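Long-range contacts in protein CbbY (Rhodobacter sphaeroides, PDB 4UAS), which selectively removes a phosphate from xylulose 1,5-bisphosphate, a potent Rubisco inhibitor made by Rubisco itself, in a reaction that depends on magnesium: residues Glu17-Arg22 with Glu80-Leu85; Leu31-Phe36 with Pro66-Ile71; Trp35-Glu40 with Glu53-Phe58; Glu40-Leu45 with Gly196-His201. All coordinates share one frame; numbering follows the deposited sequence. Where two conformers were deposited one is given.

Contact 1 (Glu17-Arg22 with Glu80-Leu85); sequences EELHRR and ERFVAL
H20 and F82 form an offset stack at the crossing of helices 17-31 and 71-87, whose local axes approach to 9.3 Å at 129°. The two rings are almost parallel, with planes 3° apart and centroids 3.9 Å from each other. The overlap is uneven: CE1 of F82 sits over the centre of the imidazole, whereas CE1 of H20 lies displaced toward the rim of the phenyl ring. F82 reaches this place with CG anti to its backbone N (chi1 -179°).

Apolar packing adjoins the stack. CD2 of L19 lies between two partners, 3.9 Å from CE1 of F82 and 4.0 Å from CB of L85, while CD1 of L19 meets CB of L85. On the outer side R22 extends over L85, whose CD2 rests against one guanidinium face, 3.5 Å from CZ of R22; the charge is paired with E26.

The polar bonds lie around the stack. ND1 of H20 is hydrogen-bonded to K78, a substrate-binding residue, and NE2 to OD1 of D10, a magnesium-site residue and the probable proton donor. An alanine in place of F82 would probably leave one imidazole face without its cover and allow H20 to turn, disturbing both bonds. With a bond at each ring nitrogen and an aromatic ring on one face, the imidazole probably acts as a second-shell group, helping to position D10 and K78.

Contact 2 (Leu31-Phe36 with Pro66-Ile71); sequences LGVDWF and PAPLPI
The indole NE1 of W35 is hydrogen-bonded to the backbone O of D65, directly ahead of P66-I71, and this bond helps hold the indole with its benzo edge against P66 and A67. CZ2 of W35 comes to 3.7 Å from CA of A67, and CH2 of W35 to 4.0 Å from CB of A67; CA of A67 lies near the plane of the ring. A second bond, from the backbone N of D65 to OD1 of D34, ties the same two loops together.

Between the segments themselves the contact is apolar. V33 splits its two methyls between different tasks. The side chains of V33 and P68 cross at about a right angle, CG1 of V33, anti to the carbonyl carbon (chi1 -67°), lying 3.6 Å from CD of P68. CG2 turns back within its own loop to lie over one face of the W35 indole, 3.5 Å above the plane and displaced toward the rim. Farther along, L31 and L69 meet by single methyls, CD2 of L31 being 3.9 Å from CD1 of L69, again with the side chains at about a right angle. Both leucines, and W35 too, touch I74 on helix 71-87.

The loops turn the chain at helix ends: G32, with a positive phi of 78°, closes helix 17-31 in a Schellman motif, and P70 is the N-cap of helix 71-87. The two loops, one between helices 17-31 and 39-45 and the other between 51-61 and 71-87, meet at one end of the helical cap characteristic of this HAD subgroup, the centre of the contact about 25 Å from the centre of the chain.

Contact 3 (Trp35-Glu40 with Glu53-Phe58); sequences WFWDRE and ERIARF
F58 inserts its ring between W35 and W37, making an aromatic cluster of two edge-to-face pairs. It presents an edge to the five-membered ring of W35, with CE2 of F58 3.6 Å from CD2 of W35 and the planes at 73°. To W37 it offers a face: NE1 of the indole lies 3.2 Å above the plane of F58, over its centre, with the planes at 74°. The placing is consistent with the indole N-H engaging the pi cloud. F58 enters with CG anti to its backbone N (chi1 167°).

The benzo end of W37 is packed more loosely. CZ3 of W37 is 4.1 Å from CD of R54, and CH2 of W37 lies 4.2 Å from CG1 of I55. The substrate-binding R54 contributes its aliphatic chain here, while its guanidinium is hydrogen-bonded to the backbone O of T48 and of L45. Past W37 the chain turns out to solvent at D38, the N-cap of helix 39-45; OD1 of D38 accepts a hydrogen bond from the backbone N of E41.

The cluster joins helix 51-61 to the loop leading into helix 39-45, with F24 of helix 17-31 against W37, L45 of helix 39-45 beside it, and I74 of helix 71-87 touching W35.

Contact 4 (Glu40-Leu45 with Gly196-His201); sequences EEYREL and GFYTRH
R43 reaches from helix 39-45 of the helical cap to F197, Y198 and H201 in the loop after strand 190-193 of the Rossmann-like core, joining the two parts of the HAD fold. Its CB lies 3.8 Å from CD2 of Y198, at the edge of that ring. CG and CD run past the imidazole of H201, each 3.9 Å from its CE1. A bend at chi3 (-66°) then swings NE out of the extended line. Beyond it, the guanidinium has CD2 of Y198 over one face, displaced toward the rim.

Both terminal nitrogens grip the backbone O of F197. NH1 donates to it at 2.8 Å, in the carbonyl plane and on a lone pair; NH2 donates at 3.1 Å from above that plane. NH1 also gives a longer bond of 3.3 Å to ND1 of H201, tilted 32° from the imidazole plane and consistent with ND1 acting as the acceptor. NH2 lies over the face of the F197 ring as well, a cation-pi contact with CZ of R43 4.8 Å from the centroid of the F197 ring. An alanine in place of R43 would probably leave the O of F197 without its two donors and H201 freer to turn.

Beside this grip the edge of Y42 meets the face of Y198 at 74°, while their hydroxyls are hydrogen-bonded to E17 and E18 respectively. A water also bridges the backbones, donating to O of R43 and to O of Y198, each at 2.9 Å.

How the contacts relate
Contacts 1, 2 and 3 lie within the helical cap, and contact 4 joins that cap to the core. W35 belongs to contacts 2 and 3, whose centres are 11 Å apart. Contact 1 meets contact 4 through E18 OE1 and Y198 OH, 2.6 Å apart, and through E17 OE1 and Y42 OH, 2.7 Å apart; a salt bridge of 2.8 Å from E18 OE2 to R39 NE ties it to contact 3. R54 NE of contact 3 lies 3.1 Å from L45 O of contact 4. The side chains of H20 and R54 are each about 9 Å from the magnesium ion and that of T199 about 6 Å, whereas contact 2 lies farthest out from the centre of the chain.

Contact 1 (Glu17-Arg22 with Glu80-Leu85)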
# COMPACT_ATOMS: atom_id res chain seq x y z
N GLU A 17 -1.31 0.67 -8.68
CA GLU A 17 -0.02 1.17 -9.17
C GLU A 17 -0.08 1.66 -10.56
O GLU A 17 0.67 2.63 -10.87
CB GLU A 17 1.11 0.20 -8.99
CG GLU A 17 1.52 0.11 -7.51
CD GLU A 17 2.16 1.32 -6.89
OE1 GLU A 17 2.37 2.40 -7.50
OE2 GLU A 17 2.45 1.26 -5.67
N GLU A 18 -0.91 1.14 -11.47
CA GLU A 18 -0.98 1.75 -12.79
C GLU A 18 -1.57 3.13 -12.68
O GLU A 18 -1.22 4.02 -13.47
CB GLU A 18 -1.76 0.87 -13.74
CG GLU A 18 -0.98 -0.18 -14.42
CD GLU A 18 0.10 0.41 -15.33
OE1 GLU A 18 1.10 0.78 -14.81
OE2 GLU A 18 -0.04 0.39 -16.62
N LEU A 19 -2.51 3.37 -11.76
CA LEU A 19 -3.03 4.70 -11.57
C LEU A 19 -1.97 5.63 -11.00
O LEU A 19 -1.91 6.82 -11.38
CB LEU A 19 -4.31 4.66 -10.70
CG LEU A 19 -5.20 5.92 -10.83
CD1 LEU A 19 -5.90 5.92 -12.20
CD2 LEU A 19 -6.27 5.90 -9.75
N HIS A 20 -1.18 5.18 -10.03
CA HIS A 20 -0.05 5.95 -9.58
C HIS A 20 0.87 6.30 -10.72
O HIS A 20 1.32 7.44 -10.83
CB HIS A 20 0.75 5.20 -8.51
CG HIS A 20 0.11 5.19 -7.15
ND1 HIS A 20 0.00 6.32 -6.40
CD2 HIS A 20 -0.42 4.16 -6.44
CE1 HIS A 20 -0.61 5.98 -5.26
NE2 HIS A 20 -0.86 4.70 -5.26
N ARG A 21 1.22 5.34 -11.59
CA ARG A 21 2.11 5.59 -12.72
C ARG A 21 1.55 6.65 -13.63
O ARG A 21 2.28 7.59 -14.04
CB ARG A 21 2.41 4.30 -13.47
CG ARG A 21 3.50 4.47 -14.55
CD ARG A 21 3.83 3.15 -15.24
NE ARG A 21 2.79 2.63 -16.10
CZ ARG A 21 2.69 2.85 -17.40
NH1 ARG A 21 3.54 3.62 -18.04
NH2 ARG A 21 1.71 2.28 -18.07
N ARG A 22 0.26 6.61 -13.91
CA ARG A 22 -0.41 7.62 -14.71
C ARG A 22 -0.27 8.97 -14.01
O ARG A 22 0.00 9.99 -14.66
CB ARG A 22 -1.88 7.25 -14.94
CG ARG A 22 -2.71 8.31 -15.66
CD ARG A 22 -4.13 7.84 -15.94
NE ARG A 22 -4.85 8.96 -16.55
CZ ARG A 22 -6.18 8.97 -16.71
NH1 ARG A 22 -6.87 7.96 -16.33
NH2 ARG A 22 -6.77 10.02 -17.18
N GLU A 80 -2.10 15.13 -5.57
CA GLU A 80 -3.34 15.78 -5.95
C GLU A 80 -3.93 15.12 -7.20
O GLU A 80 -5.14 14.88 -7.30
CB GLU A 80 -3.11 17.24 -6.17
CG GLU A 80 -2.77 18.00 -4.87
CD GLU A 80 -2.30 19.41 -5.10
OE1 GLU A 80 -2.20 19.85 -6.29
OE2 GLU A 80 -1.99 20.09 -4.10
N ARG A 81 -3.07 14.80 -8.19
CA ARG A 81 -3.56 14.16 -9.42
C ARG A 81 -4.09 12.75 -9.13
O ARG A 81 -5.14 12.40 -9.66
CB ARG A 81 -2.49 14.15 -10.53
CG ARG A 81 -2.17 15.49 -11.18
CD ARG A 81 -1.22 15.44 -12.37
NE ARG A 81 -1.11 16.73 -12.99
CZ ARG A 81 -1.82 17.11 -14.07
NH1 ARG A 81 -1.67 18.33 -14.57
NH2 ARG A 81 -2.64 16.26 -14.69
N PHE A 82 -3.37 11.99 -8.32
CA PHE A 82 -3.86 10.65 -7.96
C PHE A 82 -5.21 10.71 -7.26
O PHE A 82 -6.11 9.92 -7.55
CB PHE A 82 -2.85 9.96 -7.07
CG PHE A 82 -3.26 8.57 -6.66
CD1 PHE A 82 -3.06 7.48 -7.51
CD2 PHE A 82 -3.88 8.33 -5.46
CE1 PHE A 82 -3.40 6.25 -7.13
CE2 PHE A 82 -4.24 7.11 -5.09
CZ PHE A 82 -4.02 6.05 -5.90
N VAL A 83 -5.35 11.63 -6.30
CA VAL A 83 -6.60 11.78 -5.59
C VAL A 83 -7.76 12.06 -6.57
O VAL A 83 -8.85 11.51 -6.45
CB VAL A 83 -6.45 12.86 -4.51
CG1 VAL A 83 -7.82 13.32 -3.93
CG2 VAL A 83 -5.54 12.38 -3.39
N ALA A 84 -7.52 12.95 -7.55
CA ALA A 84 -8.55 13.27 -8.53
C ALA A 84 -8.87 12.05 -9.40
O ALA A 84 -10.04 11.74 -9.67
CB ALA A 84 -8.15 14.45 -9.41
N LEU A 85 -7.83 11.32 -9.82
CA LEU A 85 -8.05 10.13 -10.65
C LEU A 85 -8.83 9.06 -9.91
O LEU A 85 -9.71 8.42 -10.49
CB LEU A 85 -6.74 9.60 -11.20
CG LEU A 85 -6.00 10.40 -12.28
CD1 LEU A 85 -4.55 9.92 -12.44
CD2 LEU A 85 -6.77 10.32 -13.57

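Contact 2 (Leu31-Phe36 with Pro66-Ile71)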
# COMPACT_ATOMS: atom_id res chain seq x y z
N LEU A 31 4.42 19.61 -15.58
CA LEU A 31 5.59 20.32 -15.12
C LEU A 31 6.58 20.72 -16.22
O LEU A 31 7.49 21.50 -15.96
CB LEU A 31 6.26 19.53 -14.03
CG LEU A 31 5.48 19.42 -12.73
CD1 LEU A 31 6.22 18.58 -11.70
CD2 LEU A 31 5.21 20.81 -12.11
N GLY A 32 6.33 20.23 -17.42
CA GLY A 32 7.19 20.56 -18.54
C GLY A 32 8.48 19.84 -18.64
O GLY A 32 9.37 20.27 -19.38
N VAL A 33 8.63 18.75 -17.90
CA VAL A 33 9.84 17.94 -17.95
C VAL A 33 9.64 16.80 -18.92
O VAL A 33 8.50 16.41 -19.23
CB VAL A 33 10.33 17.43 -16.58
CG1 VAL A 33 10.81 18.57 -15.72
CG2 VAL A 33 9.27 16.59 -15.88
N ASP A 34 10.73 16.22 -19.41
CA ASP A 34 10.73 15.13 -20.35
C ASP A 34 10.62 13.75 -19.73
O ASP A 34 10.53 12.73 -20.45
CB ASP A 34 11.93 15.22 -21.31
CG ASP A 34 13.25 14.99 -20.68
OD1 ASP A 34 13.38 15.14 -19.47
OD2 ASP A 34 14.21 14.65 -21.42
N TRP A 35 10.51 13.67 -18.43
CA TRP A 35 10.51 12.38 -17.73
C TRP A 35 9.24 11.61 -18.07
O TRP A 35 8.15 12.16 -18.16
CB TRP A 35 10.54 12.58 -16.19
CG TRP A 35 11.53 13.57 -15.71
CD1 TRP A 35 12.72 13.97 -16.28
CD2 TRP A 35 11.46 14.22 -14.46
NE1 TRP A 35 13.32 14.90 -15.49
CE2 TRP A 35 12.58 15.06 -14.35
CE3 TRP A 35 10.52 14.20 -13.41
CZ2 TRP A 35 12.80 15.86 -13.23
CZ3 TRP A 35 10.71 15.04 -12.30
CH2 TRP A 35 11.87 15.83 -12.19
N PHE A 36 9.40 10.28 -18.22
CA PHE A 36 8.25 9.43 -18.51
C PHE A 36 8.62 8.01 -18.05
O PHE A 36 9.68 7.51 -18.44
CB PHE A 36 7.91 9.42 -20.02
CG PHE A 36 6.77 8.55 -20.32
CD1 PHE A 36 5.44 9.04 -20.10
CD2 PHE A 36 6.90 7.28 -20.69
CE1 PHE A 36 4.33 8.27 -20.34
CE2 PHE A 36 5.81 6.48 -20.90
CZ PHE A 36 4.51 6.94 -20.73
N PRO A 66 16.70 18.46 -15.56
CA PRO A 66 16.85 18.59 -14.09
C PRO A 66 15.50 18.87 -13.45
O PRO A 66 14.60 19.40 -14.07
CB PRO A 66 17.80 19.76 -13.94
CG PRO A 66 17.61 20.54 -15.13
CD PRO A 66 17.27 19.61 -16.26
N ALA A 67 15.35 18.51 -12.18
CA ALA A 67 14.09 18.82 -11.50
C ALA A 67 13.85 20.33 -11.45
O ALA A 67 14.73 21.07 -11.02
CB ALA A 67 14.14 18.30 -10.08
N PRO A 68 12.66 20.78 -11.85
CA PRO A 68 12.39 22.23 -11.82
C PRO A 68 11.71 22.73 -10.54
O PRO A 68 11.61 23.91 -10.34
CB PRO A 68 11.42 22.39 -12.99
CG PRO A 68 10.57 21.18 -12.91
CD PRO A 68 11.56 20.07 -12.54
N LEU A 69 11.39 21.83 -9.60
CA LEU A 69 10.81 22.11 -8.32
C LEU A 69 11.44 21.17 -7.32
O LEU A 69 11.92 20.08 -7.67
CB LEU A 69 9.28 21.78 -8.32
CG LEU A 69 8.33 22.48 -9.19
CD1 LEU A 69 6.93 22.03 -8.86
CD2 LEU A 69 8.42 23.96 -8.94
N PRO A 70 11.32 21.49 -6.00
CA PRO A 70 11.72 20.51 -4.99
C PRO A 70 10.89 19.24 -5.12
O PRO A 70 9.73 19.29 -5.52
CB PRO A 70 11.40 21.22 -3.67
CG PRO A 70 11.49 22.71 -4.01
CD PRO A 70 10.92 22.78 -5.41
N ILE A 71 11.49 18.10 -4.75
CA ILE A 71 10.80 16.82 -4.81
C ILE A 71 9.50 16.86 -4.07
O ILE A 71 8.50 16.31 -4.49
CB ILE A 71 11.68 15.70 -4.30
CG1 ILE A 71 12.89 15.48 -5.26
CG2 ILE A 71 10.89 14.41 -4.07
CD1 ILE A 71 13.93 14.52 -4.71

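Contact 3 (Trp35-Glu40 with Glu53-Phe58)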
# COMPACT_ATOMS: atom_id res chain seq x y z
N TRP A 35 10.51 13.67 -18.43
CA TRP A 35 10.51 12.38 -17.73
C TRP A 35 9.24 11.61 -18.07
O TRP A 35 8.15 12.16 -18.16
CB TRP A 35 10.54 12.58 -16.19
CG TRP A 35 11.53 13.57 -15.71
CD1 TRP A 35 12.72 13.97 -16.28
CD2 TRP A 35 11.46 14.22 -14.46
NE1 TRP A 35 13.32 14.90 -15.49
CE2 TRP A 35 12.58 15.06 -14.35
CE3 TRP A 35 10.52 14.20 -13.41
CZ2 TRP A 35 12.80 15.86 -13.23
CZ3 TRP A 35 10.71 15.04 -12.30
CH2 TRP A 35 11.87 15.83 -12.19
N PHE A 36 9.40 10.28 -18.22
CA PHE A 36 8.25 9.43 -18.51
C PHE A 36 8.62 8.01 -18.05
O PHE A 36 9.68 7.51 -18.44
CB PHE A 36 7.91 9.42 -20.02
CG PHE A 36 6.77 8.55 -20.32
CD1 PHE A 36 5.44 9.04 -20.10
CD2 PHE A 36 6.90 7.28 -20.69
CE1 PHE A 36 4.33 8.27 -20.34
CE2 PHE A 36 5.81 6.48 -20.90
CZ PHE A 36 4.51 6.94 -20.73
N TRP A 37 7.80 7.45 -17.20
CA TRP A 37 8.02 6.13 -16.67
C TRP A 37 7.12 5.08 -17.32
O TRP A 37 5.90 5.06 -17.14
CB TRP A 37 7.75 6.13 -15.15
CG TRP A 37 8.71 6.99 -14.36
CD1 TRP A 37 9.83 7.53 -14.76
CD2 TRP A 37 8.55 7.34 -12.97
NE1 TRP A 37 10.44 8.25 -13.76
CE2 TRP A 37 9.67 8.13 -12.63
CE3 TRP A 37 7.60 7.07 -11.97
CZ2 TRP A 37 9.86 8.62 -11.34
CZ3 TRP A 37 7.81 7.58 -10.72
CH2 TRP A 37 8.91 8.34 -10.39
N ASP A 38 7.74 4.25 -18.17
CA ASP A 38 7.05 3.12 -18.76
C ASP A 38 6.92 1.99 -17.74
O ASP A 38 7.50 2.05 -16.66
CB ASP A 38 7.61 2.70 -20.13
CG ASP A 38 9.02 2.25 -20.12
OD1 ASP A 38 9.52 1.68 -19.12
OD2 ASP A 38 9.68 2.41 -21.24
N ARG A 39 6.16 0.96 -18.07
CA ARG A 39 5.99 -0.14 -17.13
C ARG A 39 7.26 -0.85 -16.72
O ARG A 39 7.45 -1.24 -15.58
CB ARG A 39 5.02 -1.19 -17.66
CG ARG A 39 3.61 -0.82 -17.62
CD ARG A 39 2.75 -1.91 -18.16
NE ARG A 39 1.35 -1.71 -17.94
CZ ARG A 39 0.42 -2.58 -18.29
NH1 ARG A 39 0.70 -3.72 -18.90
NH2 ARG A 39 -0.84 -2.32 -18.06
N GLU A 40 8.17 -1.01 -17.70
CA GLU A 40 9.42 -1.68 -17.40
C GLU A 40 10.21 -0.89 -16.34
O GLU A 40 10.73 -1.46 -15.36
CB GLU A 40 10.24 -1.84 -18.70
CG GLU A 40 11.61 -2.41 -18.48
CD GLU A 40 12.36 -2.76 -19.77
OE1 GLU A 40 11.81 -2.81 -20.84
OE2 GLU A 40 13.51 -3.18 -19.67
N GLU A 53 10.57 9.21 -2.18
CA GLU A 53 11.77 8.41 -2.24
C GLU A 53 12.00 7.87 -3.65
O GLU A 53 13.13 7.75 -4.12
CB GLU A 53 11.70 7.27 -1.21
CG GLU A 53 11.68 7.72 0.28
CD GLU A 53 10.31 8.19 0.80
OE1 GLU A 53 9.32 8.29 0.09
OE2 GLU A 53 10.29 8.46 2.06
N ARG A 54 10.93 7.47 -4.32
CA ARG A 54 11.01 6.92 -5.66
C ARG A 54 11.45 8.03 -6.64
O ARG A 54 12.29 7.79 -7.49
CB ARG A 54 9.62 6.38 -6.09
CG ARG A 54 9.65 5.62 -7.35
CD ARG A 54 8.33 4.93 -7.67
NE ARG A 54 8.06 3.98 -6.64
CZ ARG A 54 6.95 3.84 -6.00
NH1 ARG A 54 5.82 4.37 -6.46
NH2 ARG A 54 6.92 3.15 -4.86
N ILE A 55 10.89 9.24 -6.52
CA ILE A 55 11.37 10.35 -7.37
C ILE A 55 12.84 10.58 -7.13
O ILE A 55 13.61 10.77 -8.07
CB ILE A 55 10.50 11.62 -7.15
CG1 ILE A 55 9.06 11.41 -7.58
CG2 ILE A 55 11.14 12.82 -7.85
CD1 ILE A 55 8.11 12.43 -6.98
N ALA A 56 13.27 10.63 -5.85
CA ALA A 56 14.65 10.89 -5.54
C ALA A 56 15.57 9.86 -6.16
O ALA A 56 16.64 10.19 -6.72
CB ALA A 56 14.84 10.95 -4.02
N ARG A 57 15.17 8.59 -6.11
CA ARG A 57 15.97 7.53 -6.71
C ARG A 57 16.11 7.73 -8.22
O ARG A 57 17.20 7.65 -8.80
CB ARG A 57 15.36 6.16 -6.45
CG ARG A 57 15.95 5.03 -7.25
CD ARG A 57 15.32 3.71 -6.95
NE ARG A 57 15.67 2.69 -7.91
CZ ARG A 57 15.12 1.49 -7.92
NH1 ARG A 57 14.26 1.14 -6.97
NH2 ARG A 57 15.41 0.64 -8.89
N PHE A 58 15.00 8.00 -8.87
CA PHE A 58 15.00 8.26 -10.32
C PHE A 58 15.94 9.43 -10.63
O PHE A 58 16.73 9.35 -11.58
CB PHE A 58 13.60 8.56 -10.75
CG PHE A 58 13.50 9.16 -12.13
CD1 PHE A 58 13.73 8.42 -13.26
CD2 PHE A 58 13.13 10.48 -12.26
CE1 PHE A 58 13.65 8.99 -14.48
CE2 PHE A 58 13.00 11.10 -13.51
CZ PHE A 58 13.28 10.31 -14.62

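Contact 4 (Glu40-Leu45 with Gly196-His201)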
# COMPACT_ATOMS: atom_id res chain seq x y z
N GLU A 40 8.17 -1.01 -17.70
CA GLU A 40 9.42 -1.68 -17.40
C GLU A 40 10.21 -0.89 -16.34
O GLU A 40 10.73 -1.46 -15.36
CB GLU A 40 10.24 -1.84 -18.70
CG GLU A 40 11.61 -2.41 -18.48
CD GLU A 40 12.36 -2.76 -19.77
OE1 GLU A 40 11.81 -2.81 -20.84
OE2 GLU A 40 13.51 -3.18 -19.67
N GLU A 41 10.32 0.43 -16.54
CA GLU A 41 11.07 1.23 -15.57
C GLU A 41 10.28 1.31 -14.25
O GLU A 41 10.88 1.27 -13.16
CB GLU A 41 11.38 2.59 -16.13
CG GLU A 41 12.07 3.51 -15.15
CD GLU A 41 12.77 4.66 -15.77
OE1 GLU A 41 12.42 5.04 -16.87
OE2 GLU A 41 13.70 5.17 -15.18
N TYR A 42 8.97 1.44 -14.30
CA TYR A 42 8.21 1.55 -13.07
C TYR A 42 8.31 0.30 -12.23
O TYR A 42 8.40 0.37 -10.97
CB TYR A 42 6.73 1.93 -13.41
CG TYR A 42 6.00 2.48 -12.21
CD1 TYR A 42 6.43 3.67 -11.60
CD2 TYR A 42 4.91 1.84 -11.64
CE1 TYR A 42 5.77 4.24 -10.52
CE2 TYR A 42 4.24 2.38 -10.58
CZ TYR A 42 4.64 3.56 -10.01
OH TYR A 42 4.03 4.08 -8.90
N ARG A 43 8.34 -0.87 -12.82
CA ARG A 43 8.52 -2.12 -12.04
C ARG A 43 9.78 -2.11 -11.23
O ARG A 43 9.77 -2.57 -10.10
CB ARG A 43 8.48 -3.30 -13.01
CG ARG A 43 8.53 -4.67 -12.28
CD ARG A 43 8.51 -5.84 -13.24
NE ARG A 43 7.23 -5.88 -13.94
CZ ARG A 43 6.13 -6.51 -13.59
NH1 ARG A 43 6.08 -7.32 -12.49
NH2 ARG A 43 5.04 -6.27 -14.23
N GLU A 44 10.86 -1.51 -11.77
CA GLU A 44 12.12 -1.36 -11.01
C GLU A 44 12.00 -0.32 -9.92
O GLU A 44 12.37 -0.56 -8.75
CB GLU A 44 13.25 -1.04 -11.95
CG GLU A 44 13.54 -2.10 -13.02
CD GLU A 44 13.76 -3.49 -12.43
OE1 GLU A 44 14.61 -3.61 -11.48
OE2 GLU A 44 13.06 -4.47 -12.91
N LEU A 45 11.46 0.83 -10.27
CA LEU A 45 11.32 1.90 -9.30
C LEU A 45 10.41 1.56 -8.12
O LEU A 45 10.57 2.15 -7.03
CB LEU A 45 10.81 3.16 -10.01
CG LEU A 45 11.74 3.88 -10.96
CD1 LEU A 45 11.01 5.00 -11.70
CD2 LEU A 45 12.97 4.39 -10.21
N GLY A 196 0.40 -9.19 -7.29
CA GLY A 196 -0.31 -8.61 -8.41
C GLY A 196 0.64 -8.34 -9.49
O GLY A 196 1.76 -8.86 -9.52
N PHE A 197 0.19 -7.53 -10.45
CA PHE A 197 0.90 -7.35 -11.66
C PHE A 197 2.41 -7.05 -11.49
O PHE A 197 3.29 -7.64 -12.13
CB PHE A 197 0.23 -6.22 -12.54
CG PHE A 197 0.95 -5.92 -13.80
CD1 PHE A 197 1.00 -6.82 -14.80
CD2 PHE A 197 1.53 -4.66 -14.02
CE1 PHE A 197 1.68 -6.57 -15.95
CE2 PHE A 197 2.17 -4.40 -15.19
CZ PHE A 197 2.28 -5.35 -16.15
N TYR A 198 2.68 -6.06 -10.65
CA TYR A 198 4.03 -5.56 -10.52
C TYR A 198 4.88 -6.37 -9.56
O TYR A 198 6.07 -6.11 -9.44
CB TYR A 198 4.02 -4.11 -10.11
CG TYR A 198 3.80 -3.15 -11.23
CD1 TYR A 198 2.66 -2.35 -11.31
CD2 TYR A 198 4.77 -2.97 -12.19
CE1 TYR A 198 2.51 -1.42 -12.31
CE2 TYR A 198 4.63 -2.03 -13.23
CZ TYR A 198 3.49 -1.27 -13.27
OH TYR A 198 3.41 -0.33 -14.28
N THR A 199 4.32 -7.35 -8.86
CA THR A 199 5.04 -8.14 -7.85
C THR A 199 5.07 -9.63 -8.09
O THR A 199 5.67 -10.35 -7.33
CB THR A 199 4.56 -7.83 -6.46
OG1 THR A 199 3.18 -8.24 -6.38
CG2 THR A 199 4.76 -6.38 -6.09
N ARG A 200 4.41 -10.08 -9.14
CA ARG A 200 4.29 -11.49 -9.37
C ARG A 200 5.62 -12.24 -9.57
O ARG A 200 5.72 -13.44 -9.26
CB ARG A 200 3.36 -11.78 -10.52
CG ARG A 200 2.71 -13.13 -10.31
CD ARG A 200 1.74 -13.30 -11.43
NE ARG A 200 0.68 -12.26 -11.53
CZ ARG A 200 -0.34 -12.21 -10.70
NH1 ARG A 200 -1.26 -11.28 -10.88
NH2 ARG A 200 -0.40 -13.03 -9.73
N HIS A 201 6.63 -11.50 -10.04
CA HIS A 201 7.96 -12.04 -10.29
C HIS A 201 8.72 -12.25 -8.98
O HIS A 201 9.84 -12.84 -9.00
CB HIS A 201 8.74 -11.12 -11.22
CG HIS A 201 9.08 -9.80 -10.59
ND1 HIS A 201 8.17 -8.78 -10.46
CD2 HIS A 201 10.22 -9.36 -10.03
CE1 HIS A 201 8.70 -7.75 -9.85
NE2 HIS A 201 9.95 -8.09 -9.57
O HOH W 1 8.10 -4.28 -8.54